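PDB 2HZG: mandelate racemase/muconate lactonizing enzyme/Enolase superfamily from Rhodobacter sphaeroides, which is of unknown function but belongs to the enolase superfamily, pairing an N-terminal capping domain with a TIM-barrel-like domain that holds a metal ion. Local coordinates for residues L196-Q202 and V223-P229; R249-E254 and I271-D277. One frame throughout, in Å; residues are numbered along the deposited sequence.

Contact 1: L196-Q202 and V223-P229. With NA (sodium ion), chain C.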
loop_
_atom_site.group_PDB
_atom_site.type_symbol
_atom_site.label_atom_id
_atom_site.label_comp_id
_atom_site.label_asym_id
_atom_site.label_seq_id
_atom_site.Cartn_x
_atom_site.Cartn_y
_atom_site.Cartn_z
ATOM N N LEU A 196 -3.625 -30.361 7.511
ATOM C CA LEU A 196 -3.888 -29.291 8.451
ATOM C C LEU A 196 -2.966 -28.120 8.152
ATOM O O LEU A 196 -1.751 -28.294 8.009
ATOM C CB LEU A 196 -3.719 -29.758 9.904
ATOM C CG LEU A 196 -3.936 -28.733 11.020
ATOM C CD1 LEU A 196 -5.354 -28.151 11.028
ATOM C CD2 LEU A 196 -3.611 -29.348 12.374
ATOM N N MET A 197 -3.561 -26.935 8.036
ATOM C CA MET A 197 -2.809 -25.718 7.795
ATOM C C MET A 197 -3.128 -24.732 8.912
ATOM O O MET A 197 -4.207 -24.793 9.511
ATOM C CB MET A 197 -3.139 -25.130 6.426
ATOM C CG MET A 197 -2.671 -25.982 5.238
ATOM S SD MET A 197 -3.701 -27.448 4.886
ATOM C CE MET A 197 -5.127 -26.720 4.208
ATOM N N VAL A 198 -2.172 -23.844 9.189
ATOM C CA VAL A 198 -2.316 -22.840 10.229
ATOM C C VAL A 198 -1.962 -21.460 9.689
ATOM O O VAL A 198 -0.928 -21.279 9.044
ATOM C CB VAL A 198 -1.450 -23.173 11.477
ATOM C CG1 VAL A 198 -1.535 -22.046 12.544
ATOM C CG2 VAL A 198 -1.852 -24.538 12.062
ATOM N N ASP A 199 -2.840 -20.504 9.962
ATOM C CA ASP A 199 -2.682 -19.128 9.509
ATOM C C ASP A 199 -2.682 -18.226 10.729
ATOM O O ASP A 199 -3.649 -18.181 11.475
ATOM C CB ASP A 199 -3.846 -18.808 8.561
ATOM C CG ASP A 199 -3.959 -17.324 8.197
ATOM O OD1 ASP A 199 -3.060 -16.506 8.481
ATOM O OD2 ASP A 199 -5.012 -16.980 7.596
ATOM N N VAL A 200 -1.580 -17.520 10.942
ATOM C CA VAL A 200 -1.434 -16.674 12.134
ATOM C C VAL A 200 -1.635 -15.170 11.920
ATOM O O VAL A 200 -1.415 -14.370 12.839
ATOM C CB VAL A 200 -0.117 -16.972 12.909
ATOM C CG1 VAL A 200 -0.116 -18.444 13.364
ATOM C CG2 VAL A 200 1.118 -16.666 12.071
ATOM N N GLY A 201 -2.075 -14.795 10.723
ATOM C CA GLY A 201 -2.466 -13.420 10.470
ATOM C C GLY A 201 -1.434 -12.360 10.835
ATOM O O GLY A 201 -1.781 -11.346 11.440
ATOM N N GLN A 202 -0.175 -12.603 10.490
ATOM C CA GLN A 202 0.911 -11.625 10.705
ATOM C C GLN A 202 1.199 -11.340 12.186
ATOM O O GLN A 202 1.877 -10.366 12.512
ATOM C CB GLN A 202 0.620 -10.312 9.948
ATOM C CG GLN A 202 0.365 -10.478 8.436
ATOM C CD GLN A 202 0.269 -9.121 7.721
ATOM O OE1 GLN A 202 0.648 -8.088 8.278
ATOM N NE2 GLN A 202 -0.287 -9.118 6.527
ATOM N N VAL A 223 1.464 -30.248 10.655
ATOM C CA VAL A 223 0.956 -29.106 9.880
ATOM C C VAL A 223 1.714 -28.914 8.552
ATOM O O VAL A 223 2.958 -28.938 8.498
ATOM C CB VAL A 223 0.929 -27.815 10.739
ATOM C CG1 VAL A 223 0.469 -26.591 9.917
ATOM C CG2 VAL A 223 0.011 -28.003 11.950
ATOM N N LEU A 224 0.951 -28.748 7.479
ATOM C CA LEU A 224 1.517 -28.580 6.138
ATOM C C LEU A 224 2.218 -27.220 5.948
ATOM O O LEU A 224 3.333 -27.157 5.430
ATOM C CB LEU A 224 0.422 -28.779 5.074
ATOM C CG LEU A 224 0.777 -28.557 3.594
ATOM C CD1 LEU A 224 1.781 -29.604 3.107
ATOM C CD2 LEU A 224 -0.490 -28.541 2.710
ATOM N N TRP A 225 1.544 -26.134 6.334
ATOM C CA TRP A 225 2.130 -24.827 6.185
ATOM C C TRP A 225 1.713 -23.901 7.306
ATOM O O TRP A 225 0.677 -24.097 7.967
ATOM C CB TRP A 225 1.848 -24.202 4.792
ATOM C CG TRP A 225 0.442 -23.604 4.573
ATOM C CD1 TRP A 225 -0.182 -22.620 5.315
ATOM C CD2 TRP A 225 -0.467 -23.928 3.506
ATOM N NE1 TRP A 225 -1.433 -22.338 4.772
ATOM C CE2 TRP A 225 -1.619 -23.124 3.665
ATOM C CE3 TRP A 225 -0.413 -24.825 2.428
ATOM C CZ2 TRP A 225 -2.714 -23.203 2.791
ATOM C CZ3 TRP A 225 -1.486 -24.896 1.567
ATOM C CH2 TRP A 225 -2.622 -24.082 1.750
ATOM N N LEU A 226 2.558 -22.900 7.510
ATOM C CA LEU A 226 2.333 -21.830 8.454
ATOM C C LEU A 226 2.216 -20.580 7.619
ATOM O O LEU A 226 3.157 -20.188 6.941
ATOM C CB LEU A 226 3.515 -21.724 9.427
ATOM C CG LEU A 226 3.491 -20.505 10.355
ATOM C CD1 LEU A 226 2.270 -20.562 11.296
ATOM C CD2 LEU A 226 4.835 -20.400 11.116
ATOM N N GLU A 227 1.045 -19.956 7.677
ATOM C CA GLU A 227 0.675 -18.869 6.777
ATOM C C GLU A 227 0.795 -17.508 7.467
ATOM O O GLU A 227 0.423 -17.354 8.633
ATOM C CB GLU A 227 -0.747 -19.130 6.271
ATOM C CG GLU A 227 -1.373 -18.043 5.428
ATOM C CD GLU A 227 -2.699 -18.481 4.830
ATOM O OE1 GLU A 227 -2.924 -19.697 4.640
ATOM O OE2 GLU A 227 -3.508 -17.588 4.507
ATOM N N GLU A 228 1.360 -16.541 6.746
ATOM C CA GLU A 228 1.495 -15.161 7.233
ATOM C C GLU A 228 2.098 -15.050 8.638
ATOM O O GLU A 228 1.483 -14.433 9.515
ATOM C CB GLU A 228 0.129 -14.442 7.210
ATOM C CG GLU A 228 -0.377 -14.108 5.804
ATOM C CD GLU A 228 -1.000 -12.717 5.740
ATOM O OE1 GLU A 228 -0.363 -11.804 5.113
ATOM O OE2 GLU A 228 -2.098 -12.530 6.354
ATOM N N PRO A 229 3.289 -15.651 8.872
ATOM C CA PRO A 229 3.822 -15.511 10.252
ATOM C C PRO A 229 4.127 -14.051 10.650
ATOM O O PRO A 229 4.085 -13.719 11.823
ATOM C CB PRO A 229 5.131 -16.336 10.227
ATOM C CG PRO A 229 5.506 -16.397 8.735
ATOM C CD PRO A 229 4.192 -16.423 7.988
HETATM NA NA NA C . -4.959 -16.017 5.465
HETATM O O HOH W 1 -3.437 -14.375 7.219
HETATM O O HOH W 2 -6.580 -14.203 5.839
HETATM O O HOH W 3 -7.112 -17.246 4.790
#

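Contact 2: R249-E254 and I271-D277. With NA (sodium ion), chain C.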
loop_
_atom_site.group_PDB
_atom_site.type_symbol
_atom_site.label_atom_id
_atom_site.label_comp_id
_atom_site.label_asym_id
_atom_site.label_seq_id
_atom_site.Cartn_x
_atom_site.Cartn_y
_atom_site.Cartn_z
ATOM N N ARG A 249 6.031 -25.820 6.103
ATOM C CA ARG A 249 6.497 -24.824 5.149
ATOM C C ARG A 249 5.856 -23.479 5.427
ATOM O O ARG A 249 4.868 -23.408 6.155
ATOM C CB ARG A 249 6.238 -25.323 3.724
ATOM C CG ARG A 249 7.107 -26.558 3.432
ATOM C CD ARG A 249 6.606 -27.310 2.228
ATOM N NE ARG A 249 6.932 -26.600 0.992
ATOM C CZ ARG A 249 6.534 -26.977 -0.219
ATOM N NH1 ARG A 249 5.768 -28.056 -0.368
ATOM N NH2 ARG A 249 6.894 -26.261 -1.279
ATOM N N ILE A 250 6.436 -22.410 4.884
ATOM C CA ILE A 250 5.893 -21.070 5.102
ATOM C C ILE A 250 5.030 -20.684 3.894
ATOM O O ILE A 250 5.362 -21.001 2.750
ATOM C CB ILE A 250 7.011 -19.999 5.393
ATOM C CG1 ILE A 250 7.983 -20.469 6.500
ATOM C CG2 ILE A 250 6.400 -18.628 5.743
ATOM C CD1 ILE A 250 7.342 -21.052 7.769
ATOM N N ALA A 251 3.903 -20.050 4.173
ATOM C CA ALA A 251 2.996 -19.597 3.119
ATOM C C ALA A 251 2.664 -18.143 3.333
ATOM O O ALA A 251 2.679 -17.654 4.463
ATOM C CB ALA A 251 1.704 -20.443 3.107
ATOM N N GLY A 252 2.363 -17.442 2.246
ATOM C CA GLY A 252 1.850 -16.080 2.362
ATOM C C GLY A 252 1.580 -15.483 1.001
ATOM O O GLY A 252 1.658 -16.181 -0.018
ATOM N N GLY A 253 1.298 -14.178 0.992
ATOM C CA GLY A 253 1.036 -13.448 -0.236
ATOM C C GLY A 253 -0.344 -12.837 -0.327
ATOM O O GLY A 253 -0.597 -12.022 -1.217
ATOM N N GLU A 254 -1.253 -13.207 0.578
ATOM C CA GLU A 254 -2.616 -12.675 0.488
ATOM C C GLU A 254 -2.677 -11.151 0.642
ATOM O O GLU A 254 -3.636 -10.504 0.192
ATOM C CB GLU A 254 -3.508 -13.310 1.538
ATOM C CG GLU A 254 -3.319 -12.692 2.913
ATOM C CD GLU A 254 -4.271 -13.297 3.891
ATOM O OE1 GLU A 254 -5.173 -12.584 4.359
ATOM O OE2 GLU A 254 -4.125 -14.510 4.154
ATOM N N ILE A 271 9.160 -18.804 0.787
ATOM C CA ILE A 271 7.861 -19.456 0.957
ATOM C C ILE A 271 7.734 -20.674 0.040
ATOM O O ILE A 271 8.300 -20.706 -1.059
ATOM C CB ILE A 271 6.663 -18.501 0.713
ATOM C CG1 ILE A 271 6.842 -17.735 -0.614
ATOM C CG2 ILE A 271 6.478 -17.565 1.906
ATOM C CD1 ILE A 271 5.490 -17.325 -1.283
ATOM N N GLY A 272 6.980 -21.665 0.510
ATOM C CA GLY A 272 6.627 -22.820 -0.292
ATOM C C GLY A 272 5.297 -22.695 -1.005
ATOM O O GLY A 272 5.039 -23.440 -1.949
ATOM N N PHE A 273 4.449 -21.766 -0.555
ATOM C CA PHE A 273 3.115 -21.565 -1.126
ATOM C C PHE A 273 2.871 -20.076 -1.288
ATOM O O PHE A 273 2.986 -19.332 -0.326
ATOM C CB PHE A 273 1.995 -22.159 -0.220
ATOM C CG PHE A 273 2.121 -23.653 0.001
ATOM C CD1 PHE A 273 1.427 -24.555 -0.820
ATOM C CD2 PHE A 273 2.952 -24.156 1.001
ATOM C CE1 PHE A 273 1.550 -25.943 -0.630
ATOM C CE2 PHE A 273 3.094 -25.545 1.200
ATOM C CZ PHE A 273 2.393 -26.435 0.385
ATOM N N ILE A 274 2.542 -19.656 -2.504
ATOM C CA ILE A 274 2.129 -18.268 -2.750
ATOM C C ILE A 274 0.605 -18.249 -2.853
ATOM O O ILE A 274 0.007 -19.084 -3.529
ATOM C CB ILE A 274 2.848 -17.646 -4.000
ATOM C CG1 ILE A 274 2.527 -16.143 -4.161
ATOM C CG2 ILE A 274 2.487 -18.402 -5.309
ATOM C CD1 ILE A 274 3.249 -15.207 -3.180
ATOM N N GLN A 275 -0.015 -17.322 -2.135
ATOM C CA GLN A 275 -1.455 -17.300 -1.964
ATOM C C GLN A 275 -1.945 -15.927 -2.339
ATOM O O GLN A 275 -1.547 -14.919 -1.750
ATOM C CB GLN A 275 -1.851 -17.635 -0.522
ATOM C CG GLN A 275 -1.201 -18.914 0.010
ATOM C CD GLN A 275 -1.362 -19.075 1.505
ATOM O OE1 GLN A 275 -0.956 -18.205 2.286
ATOM N NE2 GLN A 275 -1.938 -20.198 1.920
ATOM N N ILE A 276 -2.825 -15.883 -3.325
ATOM C CA ILE A 276 -3.174 -14.606 -3.940
ATOM C C ILE A 276 -4.670 -14.350 -3.900
ATOM O O ILE A 276 -5.473 -15.207 -4.245
ATOM C CB ILE A 276 -2.671 -14.524 -5.409
ATOM C CG1 ILE A 276 -1.141 -14.704 -5.473
ATOM C CG2 ILE A 276 -3.196 -13.241 -6.099
ATOM C CD1 ILE A 276 -0.327 -13.593 -4.807
ATOM N N ASP A 277 -5.013 -13.145 -3.461
ATOM C CA ASP A 277 -6.373 -12.679 -3.455
ATOM C C ASP A 277 -6.584 -11.763 -4.661
ATOM O O ASP A 277 -6.034 -10.670 -4.706
ATOM C CB ASP A 277 -6.662 -11.922 -2.152
ATOM C CG ASP A 277 -8.139 -11.776 -1.898
ATOM O OD1 ASP A 277 -8.850 -11.305 -2.794
ATOM O OD2 ASP A 277 -8.617 -12.126 -0.807
HETATM NA NA NA C . -4.959 -16.017 5.465
HETATM O O HOH W 4 6.044 -25.144 -3.654
HETATM O O HOH W 5 -2.875 -11.205 -2.895
HETATM O O HOH W 6 -1.502 -15.465 2.638
HETATM O O HOH W 2 -6.580 -14.203 5.839
HETATM O O HOH W 1 -3.437 -14.375 7.219
HETATM O O HOH W 3 -7.112 -17.246 4.790
#

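Contact 1: L196-Q202 and V223-P229
M197 lays its CG over the face of the W225 six-membered ring, 3.5 Å from the ring centroid, a CH-pi contact; its sulfur SD stands 4.7 Å from the same centroid, so the pair is also a Met-aromatic contact. Beneath these side chains run two parallel strands, 196-199 and 225-227, whose axes approach to 4.6 Å at 23°. Their hydrogen bonds zigzag as parallel strands require: V198 N gives to W225 O (3.1 Å), E227 N to V198 O (2.7 Å) and V200 N to E227 O (3.1 Å). V198 and L226 share one face of the sheet, where V200 CG1 also meets L226 CD1 at 3.8 Å.

D199 and E227 share the other face, the one turned to the barrel interior. D199 OD2 and E227 OE2 each bind the sodium ion at 2.3 Å, and this common ion lets the two carboxylate oxygens sit 3.5 Å apart. E227 OE1 accepts a hydrogen bond from W225 NE1 (3.0 Å) and forms a salt bridge with K165. After the strand, D199 OD1 accepts from G201 N (3.0 Å) in an Asx turn, while Q202 NE2 donates a hydrogen bond to E228 OE1 (3.0 Å). Metal ligands at the C-terminal ends of successive barrel strands are the hallmark of the enolase superfamily.

Strand 163-167 flanks the pair beside 196-199, and strand 249-252 lies beyond 225-227. On the outside, helix 176-190 covers L196 and V223, and helix 235-242 packs on L226 and P229.

Contact 2: R249-E254 and I271-D277
Q275, F273 and R249 lose the most surface where two neighbouring strands of the TIM-barrel-like domain, 249-252 and 273-276, lie parallel in a beta-alpha-beta unit, with axes 5.0 Å apart at closest, at 18°. Helix 259-268 makes the crossover between them.

F273 pairs with A251 on the sheet face turned to the barrel interior, F273 CB touching A251 CB at 3.8 Å, and its ring meets that of W225, on the strand beyond 249-252. Q275 reaches across to the same alanine, its OE1 3.6 Å from A251 CB, while its NE2 makes a weak hydrogen bond to E227 OE1. R249, at the exposed start of its strand, places its guanidinium with one face over F273 CZ, which lies 3.8 Å from NH1. Water 4 links the same side chain to the backbone of 271-277: it donates to G272 O (2.6 Å) and accepts a weak hydrogen bond from R249 NH2 (2.8 Å).

The backbone ladder runs from G272 N to I250 O (2.8 Å), from G252 N to F273 O (3.3 Å) and from Q275 N to G252 O (2.9 Å). Close approach is bought with glycine: a CB on G253 would clash with I274 CD1 and Q275 O, and its backbone angles call for glycine as well.

Beyond the strand E254 turns to the sodium ion, binding it through OE2 at 2.2 Å, while its OE1 forms a salt bridge with R280. D277, at the N-cap of the following helix, is hydrogen-bonded to H304. Water 6 accepts from E254 N at 3.1 Å and lies 2.8 Å from Q275 OE1, to which it can donate.

Overall arrangement
From the N terminus the chain passes through the capping domain and enters the barrel, where contact 1 closes a 20-residue loop, about half of it helix, between 196-202 and 223-229. Only then does contact 2 open, closing a 16-residue loop around helix 259-268. The loops follow in series, neither enclosing nor crossing the other. Their four strands are consecutive in the parallel sheet, and the inner two join: L226 N lies 2.7 Å from R249 O and E228 N 2.9 Å from A251 O, both probable hydrogen bonds. Contact 1 supplies two protein ligands of the sodium ion and contact 2 the third, with three waters completing its shell.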